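Local coordinates for protein putative N-acetylmuramoyl-L-alanine amidase (Neisseria meningitidis MC58, PDB 3CZX) that probably hydrolyses the amide bond between N-acetylmuramoyl residues and L-amino acids in cell-wall peptidoglycan, using a bound zinc ion, at residues A[19-25]-A[149-155]; A[76-82]-A[144-150]; A[112-116]-A[154-158]. One frame throughout, in Å; residues are numbered along the deposited sequence.

Contact 1: residues A[19-25]-A[149-155]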
loop_
_atom_site.group_PDB
_atom_site.type_symbol
_atom_site.label_atom_id
_atom_site.label_comp_id
_atom_site.label_asym_id
_atom_site.label_seq_id
_atom_site.Cartn_x
_atom_site.Cartn_y
_atom_site.Cartn_z
ATOM N N ALA A 19 6.683 -14.916 8.211
ATOM C CA ALA A 19 8.037 -14.483 8.536
ATOM C C ALA A 19 8.050 -12.993 8.856
ATOM O O ALA A 19 7.180 -12.246 8.389
ATOM C CB ALA A 19 9.018 -14.819 7.418
ATOM N N VAL A 20 8.979 -12.608 9.731
ATOM C CA VAL A 20 9.133 -11.232 10.176
ATOM C C VAL A 20 10.594 -10.825 10.023
ATOM O O VAL A 20 11.495 -11.634 10.194
ATOM C CB VAL A 20 8.612 -10.991 11.651
ATOM C CG1 VAL A 20 7.139 -11.439 11.792
ATOM C CG2 VAL A 20 9.519 -11.655 12.710
ATOM N N ASN A 21 10.820 -9.561 9.671
ATOM C CA ASN A 21 12.135 -8.982 9.657
ATOM C C ASN A 21 11.967 -7.601 10.282
ATOM O O ASN A 21 11.474 -6.675 9.654
ATOM C CB ASN A 21 12.701 -8.933 8.222
ATOM C CG ASN A 21 14.133 -8.404 8.149
ATOM O OD1 ASN A 21 14.632 -7.758 9.086
ATOM N ND2 ASN A 21 14.796 -8.646 7.028
ATOM N N GLY A 22 12.357 -7.458 11.541
ATOM C CA GLY A 22 12.069 -6.210 12.245
ATOM C C GLY A 22 10.576 -6.027 12.370
ATOM O O GLY A 22 9.851 -6.970 12.756
ATOM N N SER A 23 10.093 -4.828 12.033
ATOM C CA SER A 23 8.652 -4.578 12.050
ATOM C C SER A 23 8.000 -4.845 10.693
ATOM O O SER A 23 6.812 -4.574 10.535
ATOM C CB SER A 23 8.316 -3.170 12.554
ATOM O OG SER A 23 8.926 -2.192 11.752
ATOM N N ASP A 24 8.772 -5.375 9.744
ATOM C CA ASP A 24 8.193 -5.868 8.499
ATOM C C ASP A 24 7.684 -7.293 8.673
ATOM O O ASP A 24 8.436 -8.196 9.059
ATOM C CB ASP A 24 9.233 -5.802 7.390
ATOM C CG ASP A 24 9.628 -4.363 7.072
ATOM O OD1 ASP A 24 8.741 -3.513 6.961
ATOM O OD2 ASP A 24 10.823 -4.098 6.937
ATOM N N ARG A 25 6.409 -7.495 8.355
ATOM C CA ARG A 25 5.764 -8.795 8.504
ATOM C C ARG A 25 5.266 -9.311 7.163
ATOM O O ARG A 25 4.604 -8.576 6.425
ATOM C CB ARG A 25 4.561 -8.705 9.414
ATOM C CG ARG A 25 4.842 -8.101 10.822
ATOM C CD ARG A 25 3.665 -8.384 11.751
ATOM N NE ARG A 25 2.406 -7.872 11.222
ATOM C CZ ARG A 25 1.202 -8.149 11.719
ATOM N NH1 ARG A 25 1.035 -8.952 12.786
ATOM N NH2 ARG A 25 0.139 -7.653 11.124
ATOM N N ILE A 149 12.054 -12.170 2.503
ATOM C CA ILE A 149 11.903 -11.140 3.500
ATOM C C ILE A 149 13.142 -11.055 4.374
ATOM O O ILE A 149 13.425 -9.995 4.955
ATOM C CB ILE A 149 10.642 -11.355 4.350
ATOM C CG1 ILE A 149 10.247 -10.072 5.060
ATOM C CG2 ILE A 149 10.805 -12.544 5.337
ATOM C CD1 ILE A 149 8.963 -10.199 5.858
ATOM N N SER A 150 13.845 -12.180 4.450
ATOM C CA SER A 150 15.104 -12.283 5.206
ATOM C C SER A 150 16.304 -11.612 4.521
ATOM O O SER A 150 17.355 -11.416 5.140
ATOM C CB SER A 150 15.367 -13.755 5.519
ATOM O OG SER A 150 15.255 -14.522 4.360
ATOM N N ASN A 151 16.188 -11.255 3.236
ATOM C CA ASN A 151 17.208 -10.525 2.536
ATOM C C ASN A 151 17.035 -9.018 2.733
ATOM O O ASN A 151 16.156 -8.425 2.129
ATOM C CB ASN A 151 17.191 -10.884 1.042
ATOM C CG ASN A 151 18.420 -10.398 0.327
ATOM O OD1 ASN A 151 18.681 -9.191 0.223
ATOM N ND2 ASN A 151 19.237 -11.334 -0.128
ATOM N N ASP A 152 17.828 -8.404 3.616
ATOM C CA ASP A 152 17.606 -7.006 3.943
ATOM C C ASP A 152 17.644 -6.064 2.727
ATOM O O ASP A 152 16.850 -5.094 2.638
ATOM C CB ASP A 152 18.639 -6.496 4.964
ATOM C CG ASP A 152 18.523 -7.148 6.300
ATOM O OD1 ASP A 152 17.542 -7.862 6.597
ATOM O OD2 ASP A 152 19.450 -6.906 7.105
ATOM N N THR A 153 18.586 -6.302 1.821
ATOM C CA THR A 153 18.777 -5.492 0.613
ATOM C C THR A 153 17.576 -5.637 -0.323
ATOM O O THR A 153 17.011 -4.626 -0.785
ATOM C CB THR A 153 20.092 -5.876 -0.131
ATOM O OG1 THR A 153 21.208 -5.493 0.700
ATOM C CG2 THR A 153 20.195 -5.154 -1.486
ATOM N N ASP A 154 17.163 -6.880 -0.602
ATOM C CA ASP A 154 15.984 -7.083 -1.487
ATOM C C ASP A 154 14.688 -6.514 -0.871
ATOM O O ASP A 154 13.862 -5.924 -1.537
ATOM C CB ASP A 154 15.752 -8.563 -1.760
ATOM C CG ASP A 154 16.912 -9.221 -2.470
ATOM O OD1 ASP A 154 17.764 -8.518 -3.051
ATOM O OD2 ASP A 154 16.955 -10.473 -2.409
ATOM N N LEU A 155 14.541 -6.688 0.439
ATOM C CA LEU A 155 13.414 -6.140 1.155
ATOM C C LEU A 155 13.392 -4.606 1.061
ATOM O O LEU A 155 12.324 -3.983 0.865
ATOM C CB LEU A 155 13.437 -6.596 2.628
ATOM C CG LEU A 155 12.399 -5.957 3.559
ATOM C CD1 LEU A 155 10.935 -6.129 3.126
ATOM C CD2 LEU A 155 12.588 -6.419 4.986
#
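The flat carboxamide of Asn21 points edge-on at the 149-155 segment, and both partners of its ND2 lie in the amide plane. Over one face of the amide, near ND2, lies Leu155 CD2, 3.7 Å from Asn21 ND2 and also 3.5 Å from Asp24 OD2. One N-H runs to Ile149 O at 2.8 Å from ND2, with 174° at the hydrogen, and enters in the plane of that carbonyl. The other reaches Asp152 OD1, 2.9 Å from Asn21 ND2, nearly along the C-O axis of the carboxylate, whose plane is turned 44° from the amide. Two bonds this straight hold the carboxamide flat and fix its rotation. With CG anti to its backbone N (chi1 -176°), the Asn21 side chain extends straight across the gap. The Asp24 carboxylate has stronger partners, Lys159 of its own chain and Lys159 of the second subunit, so this edge of the contact borders the subunit interface. Asp152 OD1 likewise pairs with Lys85, which probably polarises the acceptor. Beside the polar pair, Ile149 supplies the apolar part: its CG2 meets Ala19 CB at 3.6 Å, while CD1, at the far end of an extended chain, reaches the hairpin backbone, 3.7 Å from Ala19 O and 3.8 Å from Asp24 O. The hairpin is closed by Asn21 N to Asp24 O and Asp24 N to Asn21 O, a type II' turn with Gly22 at positive phi. On the opposing segment, Asn151 OD1 accepts from Asp154 N, 2.9 Å away, as the N-cap of helix 152-177. The contact thus joins a short beta hairpin (two-residue loop Gly22-Ser23) that leads into zinc ligand Glu26 to a capped helix start, at the rim of the metal site of an Amidase_3 domain.

Contact 2: residues A[76-82]-A[144-150]; sequences EFHTNAA and FEPFFIS. With ZN (zinc ion), chain E.
Phe77 and Phe144 form a parallel bridge, flanked by Phe144 N to Glu76 O and His78 N to Phe144 O; beyond it the register shifts by one, and a single bridge pairs Asn80 with Phe148. There Asn80 N bonds to Phe147 O and Ile149 N to Asn80 O. The Asn80 amide stacks on the Phe148 ring with planes 5° apart, and Asn80 CB sits 3.5 Å from the ring centroid, 3° off the normal, a CH-pi contact. Water 2 joins Asn80 ND2 to Glu145 O. Ser150 OG accepts from Ala82 N at 3.0 Å. Phe77 CE1 meets the edge of the Phe144 ring. His78 ND1 binds zinc at 2.2 Å, while NE2 donates to Glu76 OE1 at 2.8 Å on the anti side of the carboxylate, tilted 21° from its plane; OE1 also salt-bridges Arg133. Together the two His78 bonds fix the ring's rotation: with NE2 donating, ND1 is left for the metal. His12, Glu26 and two waters complete the zinc site; Thr79 O accepts from one, water 1. Strands 73-77 and 142-145 lie side by side in the mixed sheet, between strands 6-10 and 91-94; helix 26-45 packs on Phe77 and Pro146, helix 99-113 on Phe144.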
loop_
_atom_site.group_PDB
_atom_site.type_symbol
_atom_site.label_atom_id
_atom_site.label_comp_id
_atom_site.label_asym_id
_atom_site.label_seq_id
_atom_site.Cartn_x
_atom_site.Cartn_y
_atom_site.Cartn_z
ATOM N N GLU A 76 -1.579 -16.666 -4.728
ATOM C CA GLU A 76 -1.455 -16.258 -3.336
ATOM C C GLU A 76 -0.064 -15.709 -3.057
ATOM O O GLU A 76 0.956 -16.388 -3.262
ATOM C CB GLU A 76 -1.760 -17.411 -2.367
ATOM C CG GLU A 76 -1.792 -16.907 -0.955
ATOM C CD GLU A 76 -2.418 -17.844 -0.016
ATOM O OE1 GLU A 76 -1.656 -18.641 0.579
ATOM O OE2 GLU A 76 -3.657 -17.768 0.129
ATOM N N PHE A 77 -0.009 -14.472 -2.586
ATOM C CA PHE A 77 1.241 -13.787 -2.382
ATOM C C PHE A 77 1.833 -14.138 -1.011
ATOM O O PHE A 77 1.142 -14.115 0.009
ATOM C CB PHE A 77 1.074 -12.258 -2.521
ATOM C CG PHE A 77 0.638 -11.818 -3.893
ATOM C CD1 PHE A 77 1.550 -11.587 -4.907
ATOM C CD2 PHE A 77 -0.692 -11.630 -4.156
ATOM C CE1 PHE A 77 1.106 -11.163 -6.166
ATOM C CE2 PHE A 77 -1.157 -11.226 -5.434
ATOM C CZ PHE A 77 -0.249 -11.011 -6.415
ATOM N N HIS A 78 3.097 -14.487 -1.054
ATOM C CA HIS A 78 3.916 -14.819 0.115
ATOM C C HIS A 78 5.280 -14.176 -0.035
ATOM O O HIS A 78 5.595 -13.633 -1.095
ATOM C CB HIS A 78 4.149 -16.321 0.176
ATOM C CG HIS A 78 2.977 -17.100 0.663
ATOM N ND1 HIS A 78 2.910 -17.608 1.946
ATOM C CD2 HIS A 78 1.808 -17.427 0.065
ATOM C CE1 HIS A 78 1.733 -18.185 2.124
ATOM N NE2 HIS A 78 1.053 -18.104 0.996
ATOM N N THR A 79 6.075 -14.200 1.048
ATOM C CA THR A 79 7.500 -13.924 0.960
ATOM C C THR A 79 8.275 -15.184 1.342
ATOM O O THR A 79 7.833 -15.947 2.246
ATOM C CB THR A 79 7.972 -12.767 1.881
ATOM O OG1 THR A 79 7.697 -13.095 3.240
ATOM C CG2 THR A 79 7.238 -11.518 1.587
ATOM N N ASN A 80 9.403 -15.391 0.672
ATOM C CA ASN A 80 10.326 -16.446 1.027
ATOM C C ASN A 80 11.102 -16.031 2.274
ATOM O O ASN A 80 10.998 -14.899 2.728
ATOM C CB ASN A 80 11.235 -16.802 -0.147
ATOM C CG ASN A 80 11.477 -18.294 -0.251
ATOM O OD1 ASN A 80 11.571 -18.994 0.778
ATOM N ND2 ASN A 80 11.569 -18.798 -1.486
ATOM N N ALA A 81 11.806 -16.973 2.881
ATOM C CA ALA A 81 12.602 -16.702 4.060
ATOM C C ALA A 81 13.648 -17.812 4.199
ATOM O O ALA A 81 13.354 -18.968 3.919
ATOM C CB ALA A 81 11.727 -16.674 5.299
ATOM N N ALA A 82 14.833 -17.443 4.654
ATOM C CA ALA A 82 15.904 -18.387 4.984
ATOM C C ALA A 82 16.682 -17.865 6.183
ATOM O O ALA A 82 16.748 -16.645 6.438
ATOM C CB ALA A 82 16.835 -18.575 3.824
ATOM N N PHE A 144 3.128 -17.531 -4.914
ATOM C CA PHE A 144 4.145 -16.634 -5.483
ATOM C C PHE A 144 4.972 -15.999 -4.387
ATOM O O PHE A 144 4.413 -15.327 -3.517
ATOM C CB PHE A 144 3.451 -15.562 -6.361
ATOM C CG PHE A 144 4.378 -14.716 -7.197
ATOM C CD1 PHE A 144 5.566 -15.202 -7.683
ATOM C CD2 PHE A 144 4.013 -13.420 -7.541
ATOM C CE1 PHE A 144 6.394 -14.411 -8.489
ATOM C CE2 PHE A 144 4.825 -12.660 -8.327
ATOM C CZ PHE A 144 6.010 -13.131 -8.795
ATOM N N GLU A 145 6.282 -16.214 -4.461
ATOM C CA GLU A 145 7.251 -15.675 -3.516
ATOM C C GLU A 145 8.262 -14.833 -4.262
ATOM O O GLU A 145 9.352 -15.271 -4.604
ATOM C CB GLU A 145 7.932 -16.812 -2.765
ATOM C CG GLU A 145 6.955 -17.667 -2.002
ATOM C CD GLU A 145 7.648 -18.690 -1.157
ATOM O OE1 GLU A 145 8.130 -18.353 -0.068
ATOM O OE2 GLU A 145 7.720 -19.831 -1.598
ATOM N N PRO A 146 7.910 -13.582 -4.509
ATOM C CA PRO A 146 8.824 -12.741 -5.289
ATOM C C PRO A 146 10.185 -12.445 -4.647
ATOM O O PRO A 146 11.121 -12.167 -5.388
ATOM C CB PRO A 146 8.041 -11.448 -5.487
ATOM C CG PRO A 146 6.722 -11.661 -5.023
ATOM C CD PRO A 146 6.641 -12.918 -4.206
ATOM N N PHE A 147 10.292 -12.488 -3.323
ATOM C CA PHE A 147 11.575 -12.194 -2.674
ATOM C C PHE A 147 11.617 -12.793 -1.268
ATOM O O PHE A 147 10.597 -13.193 -0.748
ATOM C CB PHE A 147 11.859 -10.671 -2.623
ATOM C CG PHE A 147 10.928 -9.916 -1.718
ATOM C CD1 PHE A 147 11.264 -9.620 -0.421
ATOM C CD2 PHE A 147 9.679 -9.546 -2.162
ATOM C CE1 PHE A 147 10.368 -8.949 0.416
ATOM C CE2 PHE A 147 8.796 -8.852 -1.355
ATOM C CZ PHE A 147 9.138 -8.587 -0.053
ATOM N N PHE A 148 12.827 -12.804 -0.720
ATOM C CA PHE A 148 13.085 -13.294 0.621
ATOM C C PHE A 148 12.995 -12.108 1.559
ATOM O O PHE A 148 13.792 -11.175 1.461
ATOM C CB PHE A 148 14.495 -13.881 0.698
ATOM C CG PHE A 148 14.629 -15.256 0.115
ATOM C CD1 PHE A 148 14.829 -16.354 0.933
ATOM C CD2 PHE A 148 14.559 -15.447 -1.260
ATOM C CE1 PHE A 148 14.937 -17.617 0.384
ATOM C CE2 PHE A 148 14.665 -16.721 -1.804
ATOM C CZ PHE A 148 14.864 -17.796 -0.972
ATOM N N ILE A 149 12.054 -12.170 2.503
ATOM C CA ILE A 149 11.903 -11.140 3.500
ATOM C C ILE A 149 13.142 -11.055 4.374
ATOM O O ILE A 149 13.425 -9.995 4.955
ATOM C CB ILE A 149 10.642 -11.355 4.350
ATOM C CG1 ILE A 149 10.247 -10.072 5.060
ATOM C CG2 ILE A 149 10.805 -12.544 5.337
ATOM C CD1 ILE A 149 8.963 -10.199 5.858
ATOM N N SER A 150 13.845 -12.180 4.450
ATOM C CA SER A 150 15.104 -12.283 5.206
ATOM C C SER A 150 16.304 -11.612 4.521
ATOM O O SER A 150 17.355 -11.416 5.140
ATOM C CB SER A 150 15.367 -13.755 5.519
ATOM O OG SER A 150 15.255 -14.522 4.360
HETATM ZN ZN ZN E . 4.332 -17.661 3.615
HETATM O O HOH W 1 6.053 -18.342 2.411
HETATM O O HOH W 2 11.481 -16.587 -3.426
HETATM O O HOH W 3 4.328 -19.894 4.147
#

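Contact 3: residues A[112-116]-A[154-158]; sequences KTGWK and DLALF
Water 4 joins Trp115 to Asp154: it donates to Asp154 OD1 at 2.7 Å and accepts from Trp115 NE1 at 2.9 Å, lying at the edge of the indole in its plane. Asp154 OD2, the other carboxylate oxygen, is bonded to Thr88 OG1, so both oxygens have a partner. The carboxylate plane is turned 51° from the indole, and the two side chains run alongside each other, pointing opposite ways. Beyond the pyrrole nitrogen, the benzene edge of the indole runs along the first turn of helix 152-177. Trp115 CZ2 lies 3.4 Å from Asp154 O, near the ring plane, while that carbonyl accepts the helical bond from Phe158 N. Farther along the same edge, Trp115 CH2 touches Phe158 CB at 4.1 Å. The indole packs the C-terminal end of helix 99-113 against the first turns of helix 152-177 in the alpha/beta fold of this amidase family. Helix 99-113 leaves helical geometry at Gly114, which has positive phi, and Thr113 OG1 accepts from Trp115 N, 3.1 Å away, in an ST turn. The hydroxyl can do so because it sits between the backbone N and the carbonyl carbon (chi1 60°); it is also bonded to Val109 O. This turn folds the chain back, so that Thr113 CB rests 3.4 Å above one face of the indole, offset toward its rim. Leu157 fills the angle beside it: its CD2 reaches Trp115 NE1 at 3.6 Å and Thr113 O at 3.7 Å. Deeper in, the Phe147 ring meets the indole at about 40° and stacks with Phe158, which also touches Leu29 and Met33 of helix 26-45.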
loop_
_atom_site.group_PDB
_atom_site.type_symbol
_atom_site.label_atom_id
_atom_site.label_comp_id
_atom_site.label_asym_id
_atom_site.label_seq_id
_atom_site.Cartn_x
_atom_site.Cartn_y
_atom_site.Cartn_z
ATOM N N LYS A 112 11.874 -5.612 -13.266
ATOM C CA LYS A 112 11.791 -4.386 -12.472
ATOM C C LYS A 112 12.855 -4.299 -11.378
ATOM O O LYS A 112 13.167 -3.216 -10.903
ATOM C CB LYS A 112 10.412 -4.296 -11.812
ATOM C CG LYS A 112 10.103 -2.986 -11.063
ATOM C CD LYS A 112 9.856 -1.872 -12.049
ATOM C CE LYS A 112 9.355 -0.598 -11.395
ATOM N NZ LYS A 112 9.103 0.443 -12.480
ATOM N N THR A 113 13.416 -5.442 -11.005
ATOM C CA THR A 113 14.263 -5.538 -9.795
ATOM C C THR A 113 15.693 -6.009 -9.981
ATOM O O THR A 113 16.509 -5.775 -9.115
ATOM C CB THR A 113 13.635 -6.478 -8.769
ATOM O OG1 THR A 113 13.506 -7.777 -9.369
ATOM C CG2 THR A 113 12.258 -5.977 -8.340
ATOM N N GLY A 114 15.972 -6.714 -11.063
ATOM C CA GLY A 114 17.265 -7.380 -11.213
ATOM C C GLY A 114 17.425 -8.580 -10.284
ATOM O O GLY A 114 18.515 -9.103 -10.125
ATOM N N TRP A 115 16.322 -9.045 -9.663
ATOM C CA TRP A 115 16.365 -10.236 -8.821
ATOM C C TRP A 115 16.483 -11.483 -9.708
ATOM O O TRP A 115 15.956 -11.525 -10.829
ATOM C CB TRP A 115 15.075 -10.349 -8.000
ATOM C CG TRP A 115 14.923 -9.292 -6.934
ATOM C CD1 TRP A 115 15.911 -8.530 -6.366
ATOM C CD2 TRP A 115 13.698 -8.882 -6.315
ATOM N NE1 TRP A 115 15.363 -7.652 -5.436
ATOM C CE2 TRP A 115 14.011 -7.865 -5.367
ATOM C CE3 TRP A 115 12.376 -9.251 -6.476
ATOM C CZ2 TRP A 115 13.036 -7.225 -4.594
ATOM C CZ3 TRP A 115 11.397 -8.616 -5.677
ATOM C CH2 TRP A 115 11.751 -7.619 -4.743
ATOM N N LYS A 116 17.140 -12.490 -9.150
ATOM C CA LYS A 116 17.373 -13.745 -9.855
ATOM C C LYS A 116 16.084 -14.574 -9.924
ATOM O O LYS A 116 15.404 -14.687 -8.936
ATOM C CB LYS A 116 18.446 -14.528 -9.091
ATOM C CG LYS A 116 18.932 -15.788 -9.822
ATOM C CD LYS A 116 19.612 -16.769 -8.888
ATOM C CE LYS A 116 19.927 -18.090 -9.633
ATOM N NZ LYS A 116 21.047 -17.946 -10.617
ATOM N N ASP A 154 17.163 -6.880 -0.602
ATOM C CA ASP A 154 15.984 -7.083 -1.487
ATOM C C ASP A 154 14.688 -6.514 -0.871
ATOM O O ASP A 154 13.862 -5.924 -1.537
ATOM C CB ASP A 154 15.752 -8.563 -1.760
ATOM C CG ASP A 154 16.912 -9.221 -2.470
ATOM O OD1 ASP A 154 17.764 -8.518 -3.051
ATOM O OD2 ASP A 154 16.955 -10.473 -2.409
ATOM N N LEU A 155 14.541 -6.688 0.439
ATOM C CA LEU A 155 13.414 -6.140 1.155
ATOM C C LEU A 155 13.392 -4.606 1.061
ATOM O O LEU A 155 12.324 -3.983 0.865
ATOM C CB LEU A 155 13.437 -6.596 2.628
ATOM C CG LEU A 155 12.399 -5.957 3.559
ATOM C CD1 LEU A 155 10.935 -6.129 3.126
ATOM C CD2 LEU A 155 12.588 -6.419 4.986
ATOM N N ALA A 156 14.543 -3.975 1.210
ATOM C CA ALA A 156 14.609 -2.501 1.034
ATOM C C ALA A 156 14.175 -2.102 -0.368
ATOM O O ALA A 156 13.482 -1.093 -0.519
ATOM C CB ALA A 156 16.028 -1.974 1.307
ATOM N N LEU A 157 14.613 -2.842 -1.372
ATOM C CA LEU A 157 14.231 -2.529 -2.766
ATOM C C LEU A 157 12.749 -2.659 -2.938
ATOM O O LEU A 157 12.122 -1.784 -3.557
ATOM C CB LEU A 157 14.973 -3.445 -3.750
ATOM C CG LEU A 157 14.762 -3.013 -5.209
ATOM C CD1 LEU A 157 15.421 -1.676 -5.455
ATOM C CD2 LEU A 157 15.391 -4.077 -6.082
ATOM N N PHE A 158 12.175 -3.724 -2.377
ATOM C CA PHE A 158 10.731 -3.956 -2.454
ATOM C C PHE A 158 10.011 -2.777 -1.815
ATOM O O PHE A 158 9.089 -2.257 -2.382
ATOM C CB PHE A 158 10.268 -5.232 -1.792
ATOM C CG PHE A 158 8.771 -5.417 -1.831
ATOM C CD1 PHE A 158 8.125 -5.798 -2.992
ATOM C CD2 PHE A 158 7.983 -5.128 -0.724
ATOM C CE1 PHE A 158 6.729 -5.939 -3.029
ATOM C CE2 PHE A 158 6.591 -5.275 -0.790
ATOM C CZ PHE A 158 5.989 -5.674 -1.966
HETATM O O HOH W 4 17.629 -6.139 -4.420
#

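All three contacts bring distant parts of the chain onto the continuous run 144-158, which leaves strand 142-145 and enters helix 152-177. The centres of contacts 1 and 2 are about 9 Å apart, and that of contact 3 is about 12 Å from each. Contact 2 shares Ile149 and Ser150 with contact 1, whereas contacts 1 and 3 share Asp154 and Leu155. Along the chain the first partners come in the order 19-25, 76-82 and 112-116, and the segments of contacts 2 and 3 alternate. Phe147 of contact 2 packs against Leu155 of contact 1, joining the end of the inner strand 142-145 to the helix. Contact 2 supplies a zinc ligand, contact 1 borders the metal site, and contact 3 lies farther from it.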